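Local coordinates for protein putative NADH-depentdent flavin oxidoreductase (Cupriavidus metallidurans, PDB 5OCS) that probably acts as an NAD(P)H-dependent ene-reductase of the Old Yellow Enzyme family, a TIM-barrel flavoprotein that uses FMN as its cofactor, at residues P2-P7 with P331-H336; G11-A16 with E225-M230; G87-R90 with A96-I99; A337-G342 with E360-D365. All blocks are in the same frame, centred on the assembly; numbering follows the deposited sequence.

Interaction 1. Residues P2-P7 with P331-H336; sequences PHLFDP and PRWPWH
Phe5 and Leu4 reach from the N-terminal arm to the start of helix 333-341, Phe5 meeting a backbone oxygen and Leu4 an indole. The apolar part is Leu4 CD2 against Trp333 CH2 at 4.2 Å. That indole is fixed in its rotation from elsewhere, since its NE1 gives a hydrogen bond to Thr304 O.

The other approach is a ring edge on a backbone oxygen: Phe5 CZ lies 3.5 Å from Pro334 O, with the oxygen near the ring plane. Phe5 CG stands anti to the carbonyl carbon (chi1 -74°), a setting that carries the far end of the ring closer to the helix than its CB would suggest.

Hydrogen bonds run within the arm or to outside residues, none between the two segments. In the type I beta turn from His3 to Asp6, His3 N donates to Asp6 OD2 over 2.8 Å, from above the carboxylate plane. Glu310 of helix 306-314 binds both Leu4 N and His3 ND1.

Ile19 of the first barrel strand packs against Leu4, Phe5, Trp333 and Pro334. With 121 Å² buried, one apolar contact and one aromatic C-H edge facing a carbonyl oxygen, the arm probably owes its position as much to Glu310 as to this packing.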
loop_
_atom_site.group_PDB
_atom_site.type_symbol
_atom_site.label_atom_id
_atom_site.label_comp_id
_atom_site.label_asym_id
_atom_site.label_seq_id
_atom_site.Cartn_x
_atom_site.Cartn_y
_atom_site.Cartn_z
ATOM N N PRO D 2 28.821 6.737 -9.054
ATOM C CA PRO D 2 27.381 6.816 -8.806
ATOM C C PRO D 2 26.834 5.681 -7.914
ATOM O O PRO D 2 27.353 4.554 -7.916
ATOM C CB PRO D 2 26.775 6.761 -10.230
ATOM C CG PRO D 2 27.852 6.280 -11.129
ATOM C CD PRO D 2 29.076 6.000 -10.304
ATOM N N HIS D 3 25.802 6.001 -7.137
ATOM C CA HIS D 3 25.106 5.016 -6.278
ATOM C C HIS D 3 23.607 5.053 -6.495
ATOM O O HIS D 3 23.075 6.079 -6.921
ATOM C CB HIS D 3 25.387 5.303 -4.819
ATOM C CG HIS D 3 26.827 5.186 -4.498
ATOM N ND1 HIS D 3 27.448 3.964 -4.391
ATOM C CD2 HIS D 3 27.793 6.120 -4.380
ATOM C CE1 HIS D 3 28.735 4.155 -4.160
ATOM N NE2 HIS D 3 28.968 5.454 -4.154
ATOM N N LEU D 4 22.945 3.945 -6.150
ATOM C CA LEU D 4 21.482 3.838 -6.277
ATOM C C LEU D 4 20.713 4.989 -5.606
ATOM O O LEU D 4 19.724 5.520 -6.157
ATOM C CB LEU D 4 21.033 2.513 -5.703
ATOM C CG LEU D 4 19.566 2.149 -5.956
ATOM C CD1 LEU D 4 19.313 1.919 -7.428
ATOM C CD2 LEU D 4 19.234 0.938 -5.137
ATOM N N PHE D 5 21.185 5.359 -4.409
ATOM C CA PHE D 5 20.559 6.411 -3.642
ATOM C C PHE D 5 21.123 7.812 -3.849
ATOM O O PHE D 5 20.757 8.697 -3.125
ATOM C CB PHE D 5 20.447 6.017 -2.157
ATOM C CG PHE D 5 19.398 5.004 -1.918
ATOM C CD1 PHE D 5 18.071 5.425 -1.792
ATOM C CD2 PHE D 5 19.668 3.630 -1.944
ATOM C CE1 PHE D 5 17.060 4.513 -1.635
ATOM C CE2 PHE D 5 18.642 2.704 -1.763
ATOM C CZ PHE D 5 17.334 3.156 -1.628
ATOM N N ASP D 6 21.876 8.054 -4.922
ATOM C CA ASP D 6 22.186 9.405 -5.328
ATOM C C ASP D 6 20.966 10.072 -5.910
ATOM O O ASP D 6 20.228 9.442 -6.689
ATOM C CB ASP D 6 23.208 9.449 -6.441
ATOM C CG ASP D 6 24.568 8.992 -6.027
ATOM O OD1 ASP D 6 24.859 8.878 -4.833
ATOM O OD2 ASP D 6 25.348 8.752 -6.958
ATOM N N PRO D 7 20.761 11.359 -5.587
ATOM C CA PRO D 7 19.791 12.144 -6.342
ATOM C C PRO D 7 20.125 12.164 -7.801
ATOM O O PRO D 7 21.279 11.981 -8.198
ATOM C CB PRO D 7 19.938 13.555 -5.754
ATOM C CG PRO D 7 20.426 13.327 -4.395
ATOM C CD PRO D 7 21.325 12.123 -4.467
ATOM N N PRO D 331 6.200 -3.510 -1.850
ATOM C CA PRO D 331 6.019 -2.099 -2.154
ATOM C C PRO D 331 6.851 -1.177 -1.303
ATOM O O PRO D 331 6.890 0.001 -1.584
ATOM C CB PRO D 331 4.525 -1.861 -1.860
ATOM C CG PRO D 331 4.230 -2.889 -0.862
ATOM C CD PRO D 331 4.992 -4.095 -1.282
ATOM N N ARG D 332 7.524 -1.714 -0.279
ATOM C CA ARG D 332 8.518 -0.982 0.466
ATOM C C ARG D 332 9.957 -1.280 -0.009
ATOM O O ARG D 332 10.943 -0.989 0.727
ATOM C CB ARG D 332 8.403 -1.301 1.960
ATOM C CG ARG D 332 6.994 -1.133 2.535
ATOM C CD ARG D 332 6.485 0.299 2.513
ATOM N NE ARG D 332 5.340 0.307 3.419
ATOM C CZ ARG D 332 4.055 0.340 3.099
ATOM N NH1 ARG D 332 3.641 0.614 1.880
ATOM N NH2 ARG D 332 3.165 0.179 4.078
ATOM N N TRP D 333 10.106 -1.847 -1.207
ATOM C CA TRP D 333 11.428 -2.195 -1.728
ATOM C C TRP D 333 12.487 -1.091 -1.559
ATOM O O TRP D 333 13.625 -1.389 -1.098
ATOM C CB TRP D 333 11.345 -2.639 -3.205
ATOM C CG TRP D 333 12.623 -3.293 -3.718
ATOM C CD1 TRP D 333 12.882 -4.613 -3.744
ATOM C CD2 TRP D 333 13.795 -2.637 -4.239
ATOM N NE1 TRP D 333 14.139 -4.848 -4.243
ATOM C CE2 TRP D 333 14.720 -3.657 -4.569
ATOM C CE3 TRP D 333 14.135 -1.297 -4.489
ATOM C CZ2 TRP D 333 15.970 -3.388 -5.116
ATOM C CZ3 TRP D 333 15.403 -1.019 -5.036
ATOM C CH2 TRP D 333 16.298 -2.080 -5.334
ATOM N N PRO D 334 12.144 0.176 -1.840
ATOM C CA PRO D 334 13.184 1.195 -1.680
ATOM C C PRO D 334 13.555 1.403 -0.218
ATOM O O PRO D 334 14.738 1.651 0.085
ATOM C CB PRO D 334 12.582 2.461 -2.312
ATOM C CG PRO D 334 11.433 1.942 -3.192
ATOM C CD PRO D 334 10.923 0.735 -2.467
ATOM N N TRP D 335 12.606 1.255 0.714
ATOM C CA TRP D 335 13.011 1.303 2.144
ATOM C C TRP D 335 14.025 0.168 2.510
ATOM O O TRP D 335 15.066 0.372 3.187
ATOM C CB TRP D 335 11.830 1.116 3.059
ATOM C CG TRP D 335 10.711 2.099 2.956
ATOM C CD1 TRP D 335 10.517 3.078 2.029
ATOM C CD2 TRP D 335 9.569 2.115 3.819
ATOM N NE1 TRP D 335 9.336 3.748 2.300
ATOM C CE2 TRP D 335 8.753 3.178 3.408
ATOM C CE3 TRP D 335 9.197 1.356 4.940
ATOM C CZ2 TRP D 335 7.536 3.470 4.053
ATOM C CZ3 TRP D 335 8.011 1.645 5.568
ATOM C CH2 TRP D 335 7.196 2.698 5.121
ATOM N N HIS D 336 13.708 -1.027 2.038
ATOM C CA HIS D 336 14.498 -2.230 2.314
ATOM C C HIS D 336 15.853 -2.134 1.657
ATOM O O HIS D 336 16.864 -2.495 2.318
ATOM C CB HIS D 336 13.731 -3.463 1.941
ATOM C CG HIS D 336 12.452 -3.577 2.685
ATOM N ND1 HIS D 336 11.349 -4.229 2.184
ATOM C CD2 HIS D 336 12.067 -3.018 3.855
ATOM C CE1 HIS D 336 10.356 -4.139 3.058
ATOM N NE2 HIS D 336 10.777 -3.415 4.091
#

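Interaction 2. Residues G11-A16 with E225-M230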
loop_
_atom_site.group_PDB
_atom_site.type_symbol
_atom_site.label_atom_id
_atom_site.label_comp_id
_atom_site.label_asym_id
_atom_site.label_seq_id
_atom_site.Cartn_x
_atom_site.Cartn_y
_atom_site.Cartn_z
ATOM N N GLY D 11 15.551 15.961 -17.355
ATOM C CA GLY D 11 15.091 17.287 -17.706
ATOM C C GLY D 11 15.191 18.200 -16.503
ATOM O O GLY D 11 16.219 18.251 -15.870
ATOM N N ASN D 12 14.111 18.858 -16.144
ATOM C CA ASN D 12 14.104 19.719 -14.973
ATOM C C ASN D 12 13.599 18.970 -13.728
ATOM O O ASN D 12 13.524 19.515 -12.642
ATOM C CB ASN D 12 13.302 20.987 -15.274
ATOM C CG ASN D 12 13.923 21.823 -16.411
ATOM O OD1 ASN D 12 14.629 21.302 -17.272
ATOM N ND2 ASN D 12 13.648 23.125 -16.413
ATOM N N LEU D 13 13.315 17.683 -13.886
ATOM C CA LEU D 13 12.621 16.933 -12.879
ATOM C C LEU D 13 13.629 16.268 -11.963
ATOM O O LEU D 13 14.355 15.355 -12.379
ATOM C CB LEU D 13 11.714 15.909 -13.576
ATOM C CG LEU D 13 10.708 15.198 -12.686
ATOM C CD1 LEU D 13 9.715 16.193 -12.103
ATOM C CD2 LEU D 13 9.986 14.123 -13.494
ATOM N N GLU D 14 13.713 16.747 -10.725
ATOM C CA GLU D 14 14.669 16.207 -9.744
ATOM C C GLU D 14 14.101 14.918 -9.169
ATOM O O GLU D 14 12.888 14.817 -8.904
ATOM C CB GLU D 14 14.957 17.183 -8.594
ATOM C CG GLU D 14 15.680 18.491 -8.940
ATOM C CD GLU D 14 17.049 18.335 -9.578
ATOM O OE1 GLU D 14 17.843 17.426 -9.216
ATOM O OE2 GLU D 14 17.341 19.184 -10.441
ATOM N N LEU D 15 14.959 13.917 -9.035
ATOM C CA LEU D 15 14.580 12.636 -8.491
ATOM C C LEU D 15 15.348 12.382 -7.241
ATOM O O LEU D 15 16.555 12.630 -7.191
ATOM C CB LEU D 15 14.847 11.501 -9.511
ATOM C CG LEU D 15 14.219 11.685 -10.900
ATOM C CD1 LEU D 15 14.595 10.538 -11.850
ATOM C CD2 LEU D 15 12.680 11.818 -10.848
ATOM N N ALA D 16 14.663 11.855 -6.227
ATOM C CA ALA D 16 15.256 11.603 -4.924
ATOM C C ALA D 16 16.365 10.517 -4.931
ATOM O O ALA D 16 17.260 10.531 -4.090
ATOM C CB ALA D 16 14.166 11.243 -3.939
ATOM N N GLU D 225 9.413 22.439 -20.238
ATOM C CA GLU D 225 10.214 22.223 -19.051
ATOM C C GLU D 225 10.092 20.806 -18.452
ATOM O O GLU D 225 10.944 20.388 -17.689
ATOM C CB GLU D 225 9.876 23.291 -17.973
ATOM C CG GLU D 225 8.442 23.244 -17.411
ATOM C CD GLU D 225 7.436 24.071 -18.191
ATOM O OE1 GLU D 225 7.661 24.320 -19.387
ATOM O OE2 GLU D 225 6.385 24.457 -17.612
ATOM N N ARG D 226 9.030 20.083 -18.795
ATOM C CA ARG D 226 8.827 18.760 -18.248
ATOM C C ARG D 226 9.376 17.735 -19.236
ATOM O O ARG D 226 9.242 17.931 -20.427
ATOM C CB ARG D 226 7.345 18.502 -18.017
ATOM C CG ARG D 226 6.647 19.611 -17.226
ATOM C CD ARG D 226 5.200 19.248 -16.943
ATOM N NE ARG D 226 4.407 20.418 -16.503
ATOM C CZ ARG D 226 3.121 20.391 -16.185
ATOM N NH1 ARG D 226 2.419 19.271 -16.218
ATOM N NH2 ARG D 226 2.502 21.518 -15.852
ATOM N N PRO D 227 9.964 16.658 -18.736
ATOM C CA PRO D 227 10.644 15.673 -19.601
ATOM C C PRO D 227 9.678 14.776 -20.369
ATOM O O PRO D 227 8.627 14.416 -19.872
ATOM C CB PRO D 227 11.466 14.827 -18.598
ATOM C CG PRO D 227 10.669 14.912 -17.319
ATOM C CD PRO D 227 10.188 16.357 -17.313
ATOM N N VAL D 228 10.074 14.428 -21.578
ATOM C CA VAL D 228 9.382 13.465 -22.384
ATOM C C VAL D 228 10.471 12.539 -22.914
ATOM O O VAL D 228 11.558 12.995 -23.341
ATOM C CB VAL D 228 8.637 14.123 -23.554
ATOM C CG1 VAL D 228 8.021 13.073 -24.503
ATOM C CG2 VAL D 228 7.613 15.080 -23.055
ATOM N N TRP D 229 10.182 11.245 -22.915
ATOM C CA TRP D 229 11.144 10.247 -23.371
ATOM C C TRP D 229 10.421 9.068 -24.011
ATOM O O TRP D 229 9.196 9.090 -24.137
ATOM C CB TRP D 229 12.076 9.832 -22.225
ATOM C CG TRP D 229 11.451 9.026 -21.129
ATOM C CD1 TRP D 229 11.372 7.668 -21.029
ATOM C CD2 TRP D 229 10.822 9.537 -19.949
ATOM N NE1 TRP D 229 10.734 7.311 -19.872
ATOM C CE2 TRP D 229 10.387 8.445 -19.196
ATOM C CE3 TRP D 229 10.558 10.816 -19.483
ATOM C CZ2 TRP D 229 9.724 8.599 -17.978
ATOM C CZ3 TRP D 229 9.925 10.959 -18.267
ATOM C CH2 TRP D 229 9.485 9.878 -17.553
ATOM N N MET D 230 11.180 8.085 -24.466
ATOM C CA MET D 230 10.591 6.888 -25.063
ATOM C C MET D 230 11.109 5.635 -24.414
ATOM O O MET D 230 12.291 5.536 -24.033
ATOM C CB MET D 230 10.882 6.828 -26.583
ATOM C CG MET D 230 10.085 5.765 -27.335
ATOM S SD MET D 230 10.369 5.812 -29.128
ATOM C CE MET D 230 9.502 7.293 -29.521
#
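This is a small surface contact, van der Waals in character, between the hairpin at the N-terminal end of the chain and the residues leading into barrel strand 228-233; it buries 199 Å² in total. Its apolar part is Leu13 on the ring of Pro227, two side chains crossing at about a right angle. Leu13 CD2 and Pro227 CG are 4.0 Å apart, and Leu13 CB lies 4.1 Å from Pro227 CD, so both the root and one branch of the leucine bear on the ring.

Strands 8-10 and 13-15 form an antiparallel hairpin that lies across the N-terminal ends of the barrel strands, the bottom of the TIM barrel, as in other Old Yellow Enzymes. Leu13 also touches Ala96 and Thr98 of strand 96-102, which places the hairpin across more than one barrel strand.

At the turn, Asn12 meets the backbone of Glu225: Asn12 CB is 3.4 Å from Glu225 O, and Asn12 ND2 is 4.1 Å from Glu225 CB. The Glu225 chain, bent at chi2 (-89°), leads its carboxylate away from the asparagine. Gly11, whose positive phi (59°) favours glycine, passes with its N 4.4 Å from Pro227 CB, and Gly11 O is hydrogen-bonded to Arg9 NH1.

Interaction 3. Residues G87-R90 with A96-I99; sequences GAVR and AVTI
The Arg90 guanidinium lays one face on Val97, whose CG2 is 3.6 Å from Arg90 NH1. Val97 CB sits under the same group, 3.8 Å from Arg90 NH2 and 4.0 Å from Arg90 CZ, so the valine supports the plane through both its methine carbon and one methyl. Its nitrogens are engaged elsewhere: Arg90 NH1 forms a salt bridge with Glu173 OE1, and Arg90 NH2 makes a weak hydrogen bond to Gly171 O. Glu173 OE1 also accepts a hydrogen bond from Val97 N, which ties the carboxylate to the strand residue on which the guanidinium rests.

A bend at chi2 (-47°) turns the arginine chain back toward the strand; its CB itself does not point there.

Beside it, Val89 and Val97 reach toward each other tip to tip, Val89 CG1 to Val97 CG2 at 4.0 Å. Val97 CG2 therefore has the valine methyl and the guanidinium as neighbours at once. Leu86 and Ile55 add further apolar contacts to Val97.

The whole contact buries 124 Å², a helix resting on the outer side of the strand that follows it. Strand 52-59, helix 76-92 and strand 96-102 make up a beta-alpha-beta unit of the TIM barrel.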
loop_
_atom_site.group_PDB
_atom_site.type_symbol
_atom_site.label_atom_id
_atom_site.label_comp_id
_atom_site.label_asym_id
_atom_site.label_seq_id
_atom_site.Cartn_x
_atom_site.Cartn_y
_atom_site.Cartn_z
ATOM N N GLY D 87 -4.634 13.464 -6.919
ATOM C CA GLY D 87 -4.789 14.432 -5.837
ATOM C C GLY D 87 -4.467 13.831 -4.467
ATOM O O GLY D 87 -3.876 14.497 -3.587
ATOM N N ALA D 88 -4.815 12.565 -4.301
ATOM C CA ALA D 88 -4.488 11.814 -3.092
ATOM C C ALA D 88 -2.976 11.604 -3.002
ATOM O O ALA D 88 -2.342 11.757 -1.953
ATOM C CB ALA D 88 -5.148 10.486 -3.139
ATOM N N VAL D 89 -2.388 11.219 -4.117
ATOM C CA VAL D 89 -0.929 11.131 -4.160
ATOM C C VAL D 89 -0.268 12.430 -3.728
ATOM O O VAL D 89 0.637 12.429 -2.870
ATOM C CB VAL D 89 -0.405 10.653 -5.514
ATOM C CG1 VAL D 89 1.112 10.845 -5.652
ATOM C CG2 VAL D 89 -0.800 9.200 -5.747
ATOM N N ARG D 90 -0.675 13.543 -4.327
ATOM C CA ARG D 90 -0.099 14.831 -3.975
ATOM C C ARG D 90 -0.276 15.284 -2.525
ATOM O O ARG D 90 0.594 15.985 -1.971
ATOM C CB ARG D 90 -0.582 15.937 -4.918
ATOM C CG ARG D 90 -0.356 15.717 -6.409
ATOM C CD ARG D 90 1.019 15.256 -6.806
ATOM N NE ARG D 90 1.197 15.306 -8.281
ATOM C CZ ARG D 90 2.373 15.076 -8.874
ATOM N NH1 ARG D 90 3.432 14.694 -8.155
ATOM N NH2 ARG D 90 2.488 15.209 -10.190
ATOM N N ALA D 96 8.040 11.949 -7.845
ATOM C CA ALA D 96 7.774 12.448 -9.189
ATOM C C ALA D 96 6.842 11.484 -9.881
ATOM O O ALA D 96 7.088 10.291 -9.855
ATOM C CB ALA D 96 9.088 12.520 -9.989
ATOM N N VAL D 97 5.767 12.015 -10.419
ATOM C CA VAL D 97 4.720 11.216 -11.043
ATOM C C VAL D 97 4.748 11.474 -12.527
ATOM O O VAL D 97 4.555 12.590 -12.949
ATOM C CB VAL D 97 3.351 11.490 -10.418
ATOM C CG1 VAL D 97 2.305 10.637 -11.077
ATOM C CG2 VAL D 97 3.406 11.173 -8.935
ATOM N N THR D 98 4.928 10.406 -13.309
ATOM C CA THR D 98 4.969 10.461 -14.768
ATOM C C THR D 98 4.024 9.399 -15.310
ATOM O O THR D 98 3.507 8.557 -14.555
ATOM C CB THR D 98 6.402 10.226 -15.289
ATOM O OG1 THR D 98 6.883 8.921 -14.904
ATOM C CG2 THR D 98 7.334 11.322 -14.671
ATOM N N ILE D 99 3.825 9.375 -16.618
ATOM C CA ILE D 99 2.846 8.471 -17.197
ATOM C C ILE D 99 3.346 7.907 -18.523
ATOM O O ILE D 99 3.983 8.602 -19.304
ATOM C CB ILE D 99 1.475 9.159 -17.384
ATOM C CG1 ILE D 99 0.372 8.138 -17.680
ATOM C CG2 ILE D 99 1.520 10.315 -18.429
ATOM C CD1 ILE D 99 -1.003 8.702 -17.416
#

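Interaction 4. Residues A337-G342 with E360-D365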
loop_
_atom_site.group_PDB
_atom_site.type_symbol
_atom_site.label_atom_id
_atom_site.label_comp_id
_atom_site.label_asym_id
_atom_site.label_seq_id
_atom_site.Cartn_x
_atom_site.Cartn_y
_atom_site.Cartn_z
ATOM N N ALA D 337 15.890 -1.549 0.451
ATOM C CA ALA D 337 17.163 -1.291 -0.218
ATOM C C ALA D 337 18.039 -0.256 0.514
ATOM O O ALA D 337 19.289 -0.426 0.657
ATOM C CB ALA D 337 16.969 -0.909 -1.692
ATOM N N ALA D 338 17.407 0.820 0.961
ATOM C CA ALA D 338 18.093 1.863 1.688
ATOM C C ALA D 338 18.685 1.306 2.978
ATOM O O ALA D 338 19.868 1.622 3.296
ATOM C CB ALA D 338 17.147 3.017 1.984
ATOM N N ALA D 339 17.952 0.448 3.664
ATOM C CA ALA D 339 18.471 -0.191 4.882
ATOM C C ALA D 339 19.718 -1.027 4.554
ATOM O O ALA D 339 20.671 -1.021 5.327
ATOM C CB ALA D 339 17.425 -1.063 5.539
ATOM N N LYS D 340 19.694 -1.752 3.442
ATOM C CA LYS D 340 20.854 -2.600 3.085
ATOM C C LYS D 340 22.052 -1.764 2.676
ATOM O O LYS D 340 23.179 -2.153 2.921
ATOM C CB LYS D 340 20.520 -3.575 1.942
ATOM C CG LYS D 340 19.791 -4.882 2.313
ATOM C CD LYS D 340 18.929 -5.348 1.127
ATOM C CE LYS D 340 18.840 -6.857 0.872
ATOM N NZ LYS D 340 18.282 -7.119 -0.515
ATOM N N LEU D 341 21.821 -0.637 2.039
ATOM C CA LEU D 341 22.855 0.190 1.417
ATOM C C LEU D 341 23.274 1.416 2.253
ATOM O O LEU D 341 24.058 2.240 1.786
ATOM C CB LEU D 341 22.370 0.619 0.030
ATOM C CG LEU D 341 22.184 -0.543 -0.965
ATOM C CD1 LEU D 341 21.619 -0.030 -2.277
ATOM C CD2 LEU D 341 23.501 -1.284 -1.247
ATOM N N GLY D 342 22.756 1.543 3.475
ATOM C CA GLY D 342 23.095 2.659 4.344
ATOM C C GLY D 342 22.571 4.019 3.909
ATOM O O GLY D 342 23.161 5.048 4.229
ATOM N N GLU D 360 18.455 2.795 12.486
ATOM C CA GLU D 360 18.251 4.176 12.927
ATOM C C GLU D 360 18.421 5.055 11.707
ATOM O O GLU D 360 19.206 4.708 10.814
ATOM C CB GLU D 360 19.300 4.572 13.986
ATOM C CG GLU D 360 19.235 3.772 15.285
ATOM C CD GLU D 360 17.874 3.854 15.971
ATOM O OE1 GLU D 360 17.209 4.916 15.869
ATOM O OE2 GLU D 360 17.462 2.845 16.598
ATOM N N LYS D 361 17.681 6.164 11.657
ATOM C CA LYS D 361 17.829 7.180 10.595
ATOM C C LYS D 361 17.448 6.720 9.187
ATOM O O LYS D 361 17.853 7.354 8.224
ATOM C CB LYS D 361 19.274 7.723 10.504
ATOM C CG LYS D 361 19.883 8.215 11.799
ATOM C CD LYS D 361 19.327 9.572 12.187
ATOM C CE LYS D 361 20.039 10.127 13.411
ATOM N NZ LYS D 361 19.062 10.792 14.317
ATOM N N LEU D 362 16.695 5.628 9.070
ATOM C CA LEU D 362 16.236 5.154 7.749
ATOM C C LEU D 362 15.349 6.193 7.078
ATOM O O LEU D 362 15.425 6.423 5.845
ATOM C CB LEU D 362 15.506 3.810 7.878
ATOM C CG LEU D 362 14.997 3.188 6.570
ATOM C CD1 LEU D 362 16.195 2.897 5.674
ATOM C CD2 LEU D 362 14.228 1.910 6.808
ATOM N N PHE D 363 14.459 6.782 7.865
ATOM C CA PHE D 363 13.501 7.704 7.324
ATOM C C PHE D 363 13.974 9.142 7.485
ATOM O O PHE D 363 14.280 9.579 8.597
ATOM C CB PHE D 363 12.158 7.494 7.993
ATOM C CG PHE D 363 11.593 6.096 7.839
ATOM C CD1 PHE D 363 11.647 5.414 6.631
ATOM C CD2 PHE D 363 10.935 5.514 8.892
ATOM C CE1 PHE D 363 11.082 4.163 6.484
ATOM C CE2 PHE D 363 10.392 4.261 8.772
ATOM C CZ PHE D 363 10.453 3.586 7.565
ATOM N N LYS D 364 13.987 9.887 6.386
ATOM C CA LYS D 364 14.475 11.268 6.397
ATOM C C LYS D 364 13.631 12.158 7.302
ATOM O O LYS D 364 12.397 12.178 7.191
ATOM C CB LYS D 364 14.464 11.866 5.008
ATOM C CG LYS D 364 15.366 11.196 3.991
ATOM C CD LYS D 364 15.289 11.890 2.628
ATOM C CE LYS D 364 16.094 11.149 1.564
ATOM N NZ LYS D 364 17.526 11.023 1.936
ATOM N N ASP D 365 14.297 12.846 8.218
ATOM C CA ASP D 365 13.676 13.854 9.086
ATOM C C ASP D 365 12.568 13.337 10.019
ATOM O O ASP D 365 11.735 14.113 10.448
ATOM C CB ASP D 365 13.146 15.023 8.259
ATOM C CG ASP D 365 14.206 15.606 7.329
ATOM O OD1 ASP D 365 15.317 15.943 7.790
ATOM O OD2 ASP D 365 13.930 15.700 6.130
#
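Leu362 sets CG anti to its own N (chi1 -179°) and then turns at chi2 to 62°, which brings CD1 up to Ala338 and Ala339 although the CB does not itself aim at them. The contact joins the C-terminal tail to helix 333-341, which follows the last strand of the TIM barrel. The nearest CA pair, Ala339 and Leu362, is 6.5 Å apart, a separation allowed by the short alanine side chains on this side of the helix.

One methyl does the touching. Leu362 CD1 lies 3.8 Å from Ala338 CB and 4.1 Å from Ala339 CB, meeting two consecutive residues of the helix. The buried area is 97 Å², shared by these three residues, and the side-chain contacts across it are apolar.

Outside the methyl contact, the tail is fixed by polar groups: Leu362 N is hydrogen-bonded to Gln355 OE1, and backbone bonds link both Leu362 and Lys364 to Val345. Phe363 meets Trp335 edge-to-face, adding an aromatic contact with an earlier turn of the same helix. Tyr329 of the second subunit packs on both Ala339 and Leu362, so the contact lies at the dimer interface.

The closest approach between the segments is to the backbone: Leu362 CD1 stands 3.6 Å from Ala339 N.

Interactions 1 and 4 share helix 333-341, with centres 9 Å apart, and both touch the second subunit; they meet directly, Phe5 CZ lying 3.5 Å from Ala338 N. Both chain ends are thus brought to one helix beside the dimer partner. Interactions 2 and 3, 14 Å apart, both reach the barrel sheet and join where Leu15 CD2 packs 3.8 Å from Ala96 CB; between them they tie the N-terminal hairpin and the helix of a beta-alpha-beta unit to the barrel strands. Along the chain, 87-90 with 96-99 falls between the two segments of interaction 2, which in turn falls between those of interaction 1; interaction 4 follows them all.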